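Local coordinates for protein arginine kinase (Cydia pomonella granulosis virus, PDB 6VVG) that probably works as an ATP-dependent serine/threonine protein kinase of the virus and is seen here with adenosine monophosphate bound, at residues A[46-51]-A[88-93]; A[18-23]-A[34-39]. One frame throughout, in Å; residues are numbered along the deposited sequence.

Contact 1 (A[46-51]-A[88-93]). With AMP (adenosine monophosphate), chain C.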
ATOM      1  N   PHE A  46     -16.551 -19.910   3.023  1.00 17.28           N
ATOM      2  CA  PHE A  46     -15.578 -18.848   2.823  1.00 20.48           C
ATOM      3  C   PHE A  46     -14.579 -19.295   1.761  1.00 20.10           C
ATOM      4  O   PHE A  46     -14.575 -20.449   1.325  1.00 17.49           O
ATOM      5  CB  PHE A  46     -14.846 -18.510   4.135  1.00 20.06           C
ATOM      6  CG  PHE A  46     -15.762 -18.092   5.263  1.00 23.36           C
ATOM      7  CD1 PHE A  46     -16.109 -16.762   5.427  1.00 25.25           C
ATOM      8  CD2 PHE A  46     -16.273 -19.026   6.158  1.00 24.82           C
ATOM      9  CE1 PHE A  46     -16.944 -16.365   6.453  1.00 30.19           C
ATOM     10  CE2 PHE A  46     -17.115 -18.630   7.191  1.00 26.22           C
ATOM     11  CZ  PHE A  46     -17.450 -17.298   7.335  1.00 28.91           C
ATOM     12  N   VAL A  47     -13.663 -18.394   1.421  1.00 13.95           N
ATOM     13  CA  VAL A  47     -12.559 -18.679   0.512  1.00 15.29           C
ATOM     14  C   VAL A  47     -11.258 -18.447   1.267  1.00 19.81           C
ATOM     15  O   VAL A  47     -11.014 -17.336   1.757  1.00 13.96           O
ATOM     16  CB  VAL A  47     -12.618 -17.798  -0.745  1.00 18.13           C
ATOM     17  CG1 VAL A  47     -11.301 -17.871  -1.503  1.00 27.79           C
ATOM     18  CG2 VAL A  47     -13.785 -18.209  -1.632  1.00 20.27           C
ATOM     19  N   CYS A  48     -10.421 -19.477   1.363  1.00 16.75           N
ATOM     20  CA  CYS A  48      -9.112 -19.354   2.000  1.00 15.19           C
ATOM     21  C   CYS A  48      -8.025 -19.423   0.935  1.00 15.37           C
ATOM     22  O   CYS A  48      -7.909 -20.434   0.233  1.00 16.31           O
ATOM     23  CB  CYS A  48      -8.885 -20.442   3.049  1.00 22.80           C
ATOM     24  SG  CYS A  48      -7.192 -20.413   3.721  1.00 37.23           S
ATOM     25  N   LYS A  49      -7.237 -18.358   0.819  1.00 16.13           N
ATOM     26  CA  LYS A  49      -6.180 -18.221  -0.175  1.00 13.65           C
ATOM     27  C   LYS A  49      -4.843 -18.362   0.535  1.00 20.56           C
ATOM     28  O   LYS A  49      -4.548 -17.597   1.461  1.00 16.13           O
ATOM     29  CB  LYS A  49      -6.292 -16.866  -0.871  1.00 13.87           C
ATOM     30  CG  LYS A  49      -5.171 -16.506  -1.813  1.00 15.81           C
ATOM     31  CD  LYS A  49      -5.531 -15.227  -2.566  1.00 18.60           C
ATOM     32  CE  LYS A  49      -4.632 -15.011  -3.769  1.00 21.44           C
ATOM     33  NZ  LYS A  49      -4.863 -13.680  -4.402  1.00 23.69           N
ATOM     34  N   ILE A  50      -4.053 -19.343   0.114  1.00 21.20           N
ATOM     35  CA  ILE A  50      -2.746 -19.622   0.695  1.00 26.04           C
ATOM     36  C   ILE A  50      -1.685 -19.097  -0.263  1.00 30.44           C
ATOM     37  O   ILE A  50      -1.635 -19.505  -1.428  1.00 26.85           O
ATOM     38  CB  ILE A  50      -2.559 -21.127   0.944  1.00 21.39           C
ATOM     39  CG1 ILE A  50      -3.593 -21.646   1.945  1.00 26.34           C
ATOM     40  CG2 ILE A  50      -1.152 -21.411   1.447  1.00 25.03           C
ATOM     41  CD1 ILE A  50      -3.578 -23.157   2.120  1.00 39.65           C
ATOM     42  N   VAL A  51      -0.820 -18.213   0.226  1.00 22.74           N
ATOM     43  CA  VAL A  51       0.224 -17.604  -0.593  1.00 26.30           C
ATOM     44  C   VAL A  51       1.580 -18.143  -0.164  1.00 21.15           C
ATOM     45  O   VAL A  51       1.852 -18.297   1.033  1.00 31.04           O
ATOM     46  CB  VAL A  51       0.191 -16.065  -0.498  1.00 29.60           C
ATOM     47  CG1 VAL A  51       1.367 -15.458  -1.248  1.00 33.04           C
ATOM     48  CG2 VAL A  51      -1.130 -15.518  -1.033  1.00 25.22           C
ATOM     49  N   LEU A  88      -2.123 -16.623   4.943  1.00 21.55           N
ATOM     50  CA  LEU A  88      -3.512 -16.982   4.708  1.00 21.41           C
ATOM     51  C   LEU A  88      -4.379 -15.741   4.570  1.00 18.47           C
ATOM     52  O   LEU A  88      -4.250 -14.796   5.352  1.00 17.87           O
ATOM     53  CB  LEU A  88      -4.055 -17.821   5.861  1.00 22.15           C
ATOM     54  CG  LEU A  88      -3.284 -19.049   6.336  1.00 34.38           C
ATOM     55  CD1 LEU A  88      -4.171 -19.887   7.268  1.00 45.42           C
ATOM     56  CD2 LEU A  88      -2.820 -19.859   5.152  1.00 31.09           C
ATOM     57  N   LEU A  89      -5.283 -15.763   3.597  1.00 18.13           N
ATOM     58  CA  LEU A  89      -6.352 -14.779   3.492  1.00 16.65           C
ATOM     59  C   LEU A  89      -7.680 -15.523   3.491  1.00 17.32           C
ATOM     60  O   LEU A  89      -7.938 -16.327   2.589  1.00 17.06           O
ATOM     61  CB  LEU A  89      -6.220 -13.930   2.227  1.00 14.85           C
ATOM     62  CG  LEU A  89      -5.109 -12.888   2.132  1.00 16.52           C
ATOM     63  CD1 LEU A  89      -3.778 -13.569   1.923  1.00 26.26           C
ATOM     64  CD2 LEU A  89      -5.412 -11.916   0.999  1.00 15.60           C
ATOM     65  N   ILE A  90      -8.517 -15.266   4.492  1.00 18.18           N
ATOM     66  CA  ILE A  90      -9.845 -15.869   4.585  1.00 15.92           C
ATOM     67  C   ILE A  90     -10.861 -14.792   4.237  1.00 14.69           C
ATOM     68  O   ILE A  90     -11.012 -13.805   4.971  1.00 12.79           O
ATOM     69  CB  ILE A  90     -10.114 -16.468   5.972  1.00 15.83           C
ATOM     70  CG1 ILE A  90      -9.080 -17.553   6.278  1.00 18.34           C
ATOM     71  CG2 ILE A  90     -11.524 -17.036   6.032  1.00 16.33           C
ATOM     72  CD1 ILE A  90      -9.201 -18.151   7.664  1.00 34.98           C
ATOM     73  N   MET A  91     -11.562 -14.984   3.122  1.00 13.63           N
ATOM     74  CA  MET A  91     -12.445 -13.985   2.545  1.00 15.02           C
ATOM     75  C   MET A  91     -13.806 -14.606   2.259  1.00 15.92           C
ATOM     76  O   MET A  91     -13.985 -15.826   2.315  1.00 12.56           O
ATOM     77  CB  MET A  91     -11.851 -13.411   1.249  1.00 20.76           C
ATOM     78  CG  MET A  91     -11.642 -14.465   0.159  1.00 27.54           C
ATOM     79  SD  MET A  91     -10.856 -13.813  -1.327  1.00 28.79           S
ATOM     80  CE  MET A  91      -9.368 -13.092  -0.639  1.00 18.13           C
ATOM     81  N   ASP A  92     -14.772 -13.747   1.951  1.00 14.83           N
ATOM     82  CA  ASP A  92     -16.097 -14.226   1.590  1.00 15.11           C
ATOM     83  C   ASP A  92     -16.040 -15.035   0.298  1.00 16.25           C
ATOM     84  O   ASP A  92     -15.200 -14.794  -0.574  1.00 15.02           O
ATOM     85  CB  ASP A  92     -17.062 -13.053   1.399  1.00 22.99           C
ATOM     86  CG  ASP A  92     -17.643 -12.543   2.701  1.00 16.71           C
ATOM     87  OD1 ASP A  92     -17.728 -13.319   3.675  1.00 18.10           O
ATOM     88  OD2 ASP A  92     -18.029 -11.357   2.744  1.00 21.65           O
ATOM     89  N   TYR A  93     -16.945 -16.009   0.185  1.00 13.68           N
ATOM     90  CA  TYR A  93     -17.306 -16.609  -1.095  1.00 16.70           C
ATOM     91  C   TYR A  93     -18.485 -15.813  -1.643  1.00 12.08           C
ATOM     92  O   TYR A  93     -19.541 -15.761  -1.007  1.00 16.55           O
ATOM     93  CB  TYR A  93     -17.676 -18.085  -0.927  1.00 16.45           C
ATOM     94  CG  TYR A  93     -17.968 -18.805  -2.230  1.00 15.37           C
ATOM     95  CD1 TYR A  93     -19.123 -18.534  -2.953  1.00 21.31           C
ATOM     96  CD2 TYR A  93     -17.087 -19.753  -2.736  1.00 20.33           C
ATOM     97  CE1 TYR A  93     -19.391 -19.182  -4.144  1.00 19.23           C
ATOM     98  CE2 TYR A  93     -17.350 -20.409  -3.926  1.00 26.03           C
ATOM     99  CZ  TYR A  93     -18.502 -20.119  -4.625  1.00 22.06           C
ATOM    100  OH  TYR A  93     -18.771 -20.767  -5.810  1.00 22.66           O
TER
HETATM  101  P   AMP C 301      -8.207 -15.702  -7.445  1.00121.40           P
HETATM  102  O1P AMP C 301      -7.461 -15.667  -8.761  1.00 74.94           O
HETATM  103  O2P AMP C 301      -9.484 -14.915  -7.615  1.00 73.79           O
HETATM  104  O3P AMP C 301      -7.253 -15.270  -6.358  1.00 59.45           O
HETATM  105  O5' AMP C 301      -8.628 -17.201  -7.110  1.00 73.39           O
HETATM  106  C5' AMP C 301      -8.713 -18.182  -8.132  1.00 54.83           C
HETATM  107  C4' AMP C 301     -10.145 -18.488  -8.500  1.00 48.32           C
HETATM  108  O4' AMP C 301     -10.897 -18.862  -7.313  1.00 53.55           O
HETATM  109  C3' AMP C 301     -10.951 -17.341  -9.090  1.00 61.86           C
HETATM  110  O3' AMP C 301     -10.673 -17.114 -10.462  1.00 66.65           O
HETATM  111  C2' AMP C 301     -12.379 -17.790  -8.820  1.00 52.76           C
HETATM  112  O2' AMP C 301     -12.764 -18.818  -9.721  1.00 56.30           O
HETATM  113  C1' AMP C 301     -12.227 -18.393  -7.423  1.00 52.98           C
HETATM  114  N9  AMP C 301     -12.445 -17.373  -6.381  1.00 51.79           N
HETATM  115  C8  AMP C 301     -11.502 -16.523  -5.965  1.00 43.61           C
HETATM  116  N7  AMP C 301     -12.040 -15.735  -5.033  1.00 40.33           N
HETATM  117  C5  AMP C 301     -13.321 -16.098  -4.877  1.00 38.71           C
HETATM  118  C6  AMP C 301     -14.310 -15.614  -4.053  1.00 43.85           C
HETATM  119  N6  AMP C 301     -14.333 -14.554  -3.066  1.00 28.12           N
HETATM  120  N1  AMP C 301     -15.522 -16.148  -4.083  1.00 24.94           N
HETATM  121  C2  AMP C 301     -15.780 -17.174  -4.930  1.00 24.63           C
HETATM  122  N3  AMP C 301     -14.809 -17.653  -5.743  1.00 36.45           N
HETATM  123  C4  AMP C 301     -13.578 -17.107  -5.712  1.00 40.36           C
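Met91 and Val47 meet through two first torsions. Met91 CG sits between its own backbone N and carbonyl carbon (chi1 61°), which puts it 3.3 Å from Val47 O and 3.6 Å from Val47 CB. In Val47, CG1 is anti to the backbone N (chi1 166°) and lies near Met91 CG and SD. Its other branch serves the nucleotide: Val47 CG2 is 3.6 Å from AMP C6. The strands 46-51 and 88-92 run antiparallel. Val47 N gives a nearly straight bond to Met91 O at 2.7 Å, and Met91 N answers to Val47 O. Lys49 and Leu89 form a second reciprocal pair, with Lys49 N 2.8 Å from Leu89 O. Met91 O also lies at the edge of the Phe46 ring, in its plane. The side chains of Val47, Met91, Lys49 and Leu89 share one face of the sheet. Cys48 with Ile90 and Ile50 with Leu88 are non-hydrogen-bonded pairs on the opposite face. There, Ile50 and Leu88 lie side by side, with Ile50 CG1 3.8 Å from Leu88 CD2.

The 88-93 segment leads into the hinge of the protein kinase fold. AMP N6 makes a short but bent, weak hydrogen bond to Asp92 O. The Tyr93 ring has AMP C2 over the centre of one face, 3.6 Å above its plane. The extended chain of Lys49 reaches the phosphate, where NZ bonds weakly to AMP O3P at 3.5 Å.

Lys49 NZ has its strong partner in Glu60 of helix 59-66, a salt bridge consistent with the lysine-to-helix-C pair of protein kinases. Asp92 OD1 is held by Lys44 and His77. In the five-stranded sheet, strand 32-39 flanks 46-51 and strand 76-82 flanks 88-92, while helix 59-66 packs on Leu89 and Met91.

Contact 2 (A[18-23]-A[34-39]). With AMP (adenosine monophosphate), chain C.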
ATOM      1  N   GLU A  18     -12.035 -25.446   8.143  1.00 37.24           N
ATOM      2  CA  GLU A  18     -11.803 -26.753   7.546  1.00 40.55           C
ATOM      3  C   GLU A  18     -11.928 -26.634   6.034  1.00 40.62           C
ATOM      4  O   GLU A  18     -12.771 -25.884   5.529  1.00 32.41           O
ATOM      5  CB  GLU A  18     -12.788 -27.792   8.098  1.00 38.17           C
ATOM      6  CG  GLU A  18     -14.074 -27.939   7.314  1.00 44.59           C
ATOM      7  CD  GLU A  18     -15.218 -28.465   8.171  1.00 54.32           C
ATOM      8  OE1 GLU A  18     -15.226 -29.676   8.488  1.00 61.35           O
ATOM      9  OE2 GLU A  18     -16.114 -27.669   8.525  1.00 48.71           O
ATOM     10  N   ILE A  19     -11.090 -27.376   5.319  1.00 48.45           N
ATOM     11  CA  ILE A  19     -10.936 -27.216   3.877  1.00 32.18           C
ATOM     12  C   ILE A  19     -11.888 -28.162   3.160  1.00 41.66           C
ATOM     13  O   ILE A  19     -11.890 -29.372   3.416  1.00 47.84           O
ATOM     14  CB  ILE A  19      -9.481 -27.474   3.453  1.00 40.95           C
ATOM     15  CG1 ILE A  19      -8.548 -26.483   4.154  1.00 32.96           C
ATOM     16  CG2 ILE A  19      -9.346 -27.386   1.942  1.00 44.05           C
ATOM     17  CD1 ILE A  19      -8.337 -25.187   3.396  1.00 38.53           C
ATOM     18  N   LEU A  20     -12.686 -27.613   2.245  1.00 35.43           N
ATOM     19  CA  LEU A  20     -13.676 -28.390   1.511  1.00 44.76           C
ATOM     20  C   LEU A  20     -13.207 -28.802   0.121  1.00 50.42           C
ATOM     21  O   LEU A  20     -13.435 -29.948  -0.285  1.00 44.54           O
ATOM     22  CB  LEU A  20     -14.979 -27.600   1.386  1.00 39.52           C
ATOM     23  CG  LEU A  20     -15.651 -27.148   2.683  1.00 30.32           C
ATOM     24  CD1 LEU A  20     -17.069 -26.641   2.405  1.00 27.38           C
ATOM     25  CD2 LEU A  20     -15.678 -28.266   3.711  1.00 45.09           C
ATOM     26  N   LYS A  21     -12.551 -27.909  -0.613  1.00 29.50           N
ATOM     27  CA  LYS A  21     -12.065 -28.251  -1.939  1.00 35.85           C
ATOM     28  C   LYS A  21     -11.101 -27.177  -2.417  1.00 34.36           C
ATOM     29  O   LYS A  21     -11.071 -26.063  -1.885  1.00 32.53           O
ATOM     30  CB  LYS A  21     -13.225 -28.397  -2.929  1.00 37.89           C
ATOM     31  CG  LYS A  21     -14.167 -27.190  -3.031  1.00 42.13           C
ATOM     32  CD  LYS A  21     -15.207 -27.327  -4.171  1.00 34.66           C
ATOM     33  CE  LYS A  21     -14.698 -28.139  -5.361  1.00 56.64           C
ATOM     34  NZ  LYS A  21     -15.727 -28.425  -6.377  1.00 53.84           N
ATOM     35  N   LYS A  22     -10.348 -27.524  -3.464  1.00 21.75           N
ATOM     36  CA  LYS A  22      -9.501 -26.581  -4.182  1.00 25.28           C
ATOM     37  C   LYS A  22     -10.326 -25.957  -5.297  1.00 25.61           C
ATOM     38  O   LYS A  22     -10.952 -26.672  -6.085  1.00 33.06           O
ATOM     39  CB  LYS A  22      -8.262 -27.273  -4.754  1.00 28.60           C
ATOM     40  CG  LYS A  22      -7.361 -26.386  -5.608  1.00 35.81           C
ATOM     41  CD  LYS A  22      -6.031 -27.099  -5.864  1.00 43.91           C
ATOM     42  CE  LYS A  22      -5.257 -26.461  -7.004  1.00 56.66           C
ATOM     43  NZ  LYS A  22      -4.235 -25.496  -6.506  1.00 50.11           N
ATOM     44  N   LEU A  23     -10.336 -24.628  -5.356  1.00 24.05           N
ATOM     45  CA  LEU A  23     -11.234 -23.915  -6.257  1.00 23.99           C
ATOM     46  C   LEU A  23     -10.582 -23.490  -7.564  1.00 29.36           C
ATOM     47  O   LEU A  23     -11.278 -23.368  -8.577  1.00 40.11           O
ATOM     48  CB  LEU A  23     -11.793 -22.671  -5.561  1.00 18.03           C
ATOM     49  CG  LEU A  23     -12.890 -22.931  -4.527  1.00 26.13           C
ATOM     50  CD1 LEU A  23     -13.123 -21.712  -3.657  1.00 27.63           C
ATOM     51  CD2 LEU A  23     -14.173 -23.357  -5.234  1.00 31.81           C
ATOM     52  N   VAL A  34      -6.206 -21.264  -4.047  1.00 24.60           N
ATOM     53  CA  VAL A  34      -7.450 -20.807  -3.439  1.00 25.09           C
ATOM     54  C   VAL A  34      -8.314 -22.020  -3.138  1.00 22.90           C
ATOM     55  O   VAL A  34      -8.476 -22.901  -3.990  1.00 27.11           O
ATOM     56  CB  VAL A  34      -8.186 -19.818  -4.362  1.00 20.88           C
ATOM     57  CG1 VAL A  34      -9.554 -19.472  -3.813  1.00 22.83           C
ATOM     58  CG2 VAL A  34      -7.338 -18.560  -4.571  1.00 28.92           C
ATOM     59  N   TYR A  35      -8.877 -22.055  -1.932  1.00 16.29           N
ATOM     60  CA  TYR A  35      -9.641 -23.199  -1.464  1.00 17.91           C
ATOM     61  C   TYR A  35     -10.975 -22.759  -0.879  1.00 19.43           C
ATOM     62  O   TYR A  35     -11.099 -21.666  -0.317  1.00 15.50           O
ATOM     63  CB  TYR A  35      -8.877 -23.993  -0.384  1.00 26.56           C
ATOM     64  CG  TYR A  35      -7.499 -24.441  -0.797  1.00 32.46           C
ATOM     65  CD1 TYR A  35      -6.409 -23.587  -0.689  1.00 29.16           C
ATOM     66  CD2 TYR A  35      -7.287 -25.718  -1.292  1.00 34.35           C
ATOM     67  CE1 TYR A  35      -5.148 -23.991  -1.074  1.00 43.95           C
ATOM     68  CE2 TYR A  35      -6.031 -26.132  -1.677  1.00 35.29           C
ATOM     69  CZ  TYR A  35      -4.964 -25.266  -1.565  1.00 34.60           C
ATOM     70  OH  TYR A  35      -3.709 -25.673  -1.945  1.00 42.02           O
ATOM     71  N   LEU A  36     -11.968 -23.639  -1.003  1.00 21.11           N
ATOM     72  CA  LEU A  36     -13.237 -23.474  -0.306  1.00 17.11           C
ATOM     73  C   LEU A  36     -13.073 -23.918   1.145  1.00 20.40           C
ATOM     74  O   LEU A  36     -12.551 -25.002   1.421  1.00 22.42           O
ATOM     75  CB  LEU A  36     -14.331 -24.285  -0.999  1.00 17.50           C
ATOM     76  CG  LEU A  36     -15.775 -24.013  -0.578  1.00 15.87           C
ATOM     77  CD1 LEU A  36     -16.239 -22.646  -1.055  1.00 22.92           C
ATOM     78  CD2 LEU A  36     -16.694 -25.113  -1.113  1.00 22.10           C
ATOM     79  N   CYS A  37     -13.515 -23.074   2.069  1.00 15.81           N
ATOM     80  CA  CYS A  37     -13.318 -23.305   3.490  1.00 20.56           C
ATOM     81  C   CYS A  37     -14.649 -23.251   4.213  1.00 23.57           C
ATOM     82  O   CYS A  37     -15.657 -22.801   3.664  1.00 18.48           O
ATOM     83  CB  CYS A  37     -12.334 -22.298   4.104  1.00 22.99           C
ATOM     84  SG  CYS A  37     -12.444 -20.654   3.534  1.00 43.43           S
ATOM     85  N   LYS A  38     -14.626 -23.661   5.483  1.00 24.49           N
ATOM     86  CA  LYS A  38     -15.825 -23.656   6.311  1.00 21.24           C
ATOM     87  C   LYS A  38     -15.429 -23.819   7.773  1.00 27.02           C
ATOM     88  O   LYS A  38     -14.497 -24.561   8.089  1.00 30.74           O
ATOM     89  CB  LYS A  38     -16.803 -24.773   5.907  1.00 32.09           C
ATOM     90  CG  LYS A  38     -18.269 -24.473   6.238  1.00 33.06           C
ATOM     91  CD  LYS A  38     -19.183 -25.647   5.871  1.00 38.34           C
ATOM     92  CE  LYS A  38     -19.110 -26.758   6.912  1.00 41.86           C
ATOM     93  NZ  LYS A  38     -19.940 -27.939   6.535  1.00 50.77           N
ATOM     94  N   LYS A  39     -16.129 -23.106   8.653  1.00 26.43           N
ATOM     95  CA  LYS A  39     -15.990 -23.341  10.085  1.00 23.89           C
ATOM     96  C   LYS A  39     -16.695 -24.641  10.462  1.00 28.79           C
ATOM     97  O   LYS A  39     -17.811 -24.913  10.010  1.00 33.10           O
ATOM     98  CB  LYS A  39     -16.578 -22.176  10.881  1.00 28.51           C
ATOM     99  CG  LYS A  39     -15.570 -21.118  11.307  1.00 30.65           C
ATOM    100  CD  LYS A  39     -16.091 -19.719  10.984  1.00 41.06           C
ATOM    101  CE  LYS A  39     -15.570 -18.671  11.961  1.00 43.98           C
ATOM    102  NZ  LYS A  39     -16.289 -17.370  11.821  1.00 48.06           N
TER
HETATM  103  P   AMP C 301      -8.207 -15.702  -7.445  1.00121.40           P
HETATM  104  O1P AMP C 301      -7.461 -15.667  -8.761  1.00 74.94           O
HETATM  105  O2P AMP C 301      -9.484 -14.915  -7.615  1.00 73.79           O
HETATM  106  O3P AMP C 301      -7.253 -15.270  -6.358  1.00 59.45           O
HETATM  107  O5' AMP C 301      -8.628 -17.201  -7.110  1.00 73.39           O
HETATM  108  C5' AMP C 301      -8.713 -18.182  -8.132  1.00 54.83           C
HETATM  109  C4' AMP C 301     -10.145 -18.488  -8.500  1.00 48.32           C
HETATM  110  O4' AMP C 301     -10.897 -18.862  -7.313  1.00 53.55           O
HETATM  111  C3' AMP C 301     -10.951 -17.341  -9.090  1.00 61.86           C
HETATM  112  O3' AMP C 301     -10.673 -17.114 -10.462  1.00 66.65           O
HETATM  113  C2' AMP C 301     -12.379 -17.790  -8.820  1.00 52.76           C
HETATM  114  O2' AMP C 301     -12.764 -18.818  -9.721  1.00 56.30           O
HETATM  115  C1' AMP C 301     -12.227 -18.393  -7.423  1.00 52.98           C
HETATM  116  N9  AMP C 301     -12.445 -17.373  -6.381  1.00 51.79           N
HETATM  117  C8  AMP C 301     -11.502 -16.523  -5.965  1.00 43.61           C
HETATM  118  N7  AMP C 301     -12.040 -15.735  -5.033  1.00 40.33           N
HETATM  119  C5  AMP C 301     -13.321 -16.098  -4.877  1.00 38.71           C
HETATM  120  C6  AMP C 301     -14.310 -15.614  -4.053  1.00 43.85           C
HETATM  121  N6  AMP C 301     -14.333 -14.554  -3.066  1.00 28.12           N
HETATM  122  N1  AMP C 301     -15.522 -16.148  -4.083  1.00 24.94           N
HETATM  123  C2  AMP C 301     -15.780 -17.174  -4.930  1.00 24.63           C
HETATM  124  N3  AMP C 301     -14.809 -17.653  -5.743  1.00 36.45           N
HETATM  125  C4  AMP C 301     -13.578 -17.107  -5.712  1.00 40.36           C
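Glu18 N donates to Lys38 O at 2.6 Å, the shortest bond between these strands. The return bond from Lys38 N to Glu18 O is weak. The two side chains lie side by side and point the same way. Lys38 turns at its third torsion (chi3 78°), which brings CE to 3.5 Å from Glu18 OE2. NZ stays 4.3 Å from Glu18 OE2, beyond a salt bridge. Any attraction between the charges is therefore probably modest.

The backbone of Leu36 bonds through both its polar atoms: its O takes Leu20 N at 2.7 Å, and its N gives to Lys21 O. Two consecutive residues thus face one, a classic beta bulge that shifts the register between Ile19 and Lys21. Lys21 O also lies at the edge of the Tyr35 ring. The strands form the first hairpin of the kinase N-lobe. In protein kinases its connection is the nucleotide-binding loop.

Leu36 is gripped by several side chains. Lys21 CG occupies the crowded position between its backbone N and carbonyl carbon (chi1 55°) and comes 3.5 Å from Leu36 CB. Leu20 CD1 reaches Leu36 CD2 at 3.9 Å, and also touches Lys38 CB. Leu23, just past the end of strand 18-22, brings CD1 against Leu36 CB. Tyr35 and Lys22 are on the other face, where Lys22 CB is 3.9 Å from Tyr35 CD2. Lys22 NZ forms a salt bridge with Asp24.

Leu23 N bonds to Val34 O. Val34 CG2 comes 3.2 Å from AMP O5', and Val34 packs on Val47 of the adjoining strand.

Contact 1 is buried in the N-lobe, whereas contact 2 lies at the surface, on the sheet edge that within this chain ends with strand 17-22. They belong to one antiparallel sheet, in which strands 32-39 and 45-51 are neighbours. Cys48 N probably bonds to Tyr35 O at 2.8 Å, and Cys37 N to Phe46 O. Contact 1 keeps its register from Val47 to Ile50, with mostly apolar side chains. Contact 2 has a bulge, and lysine and glutamate side chains are prominent in it. Both touch AMP, but differently: contact 1 meets the adenine and reaches the phosphate through Lys49, while contact 2 offers Val34 beside the ribose and O5'.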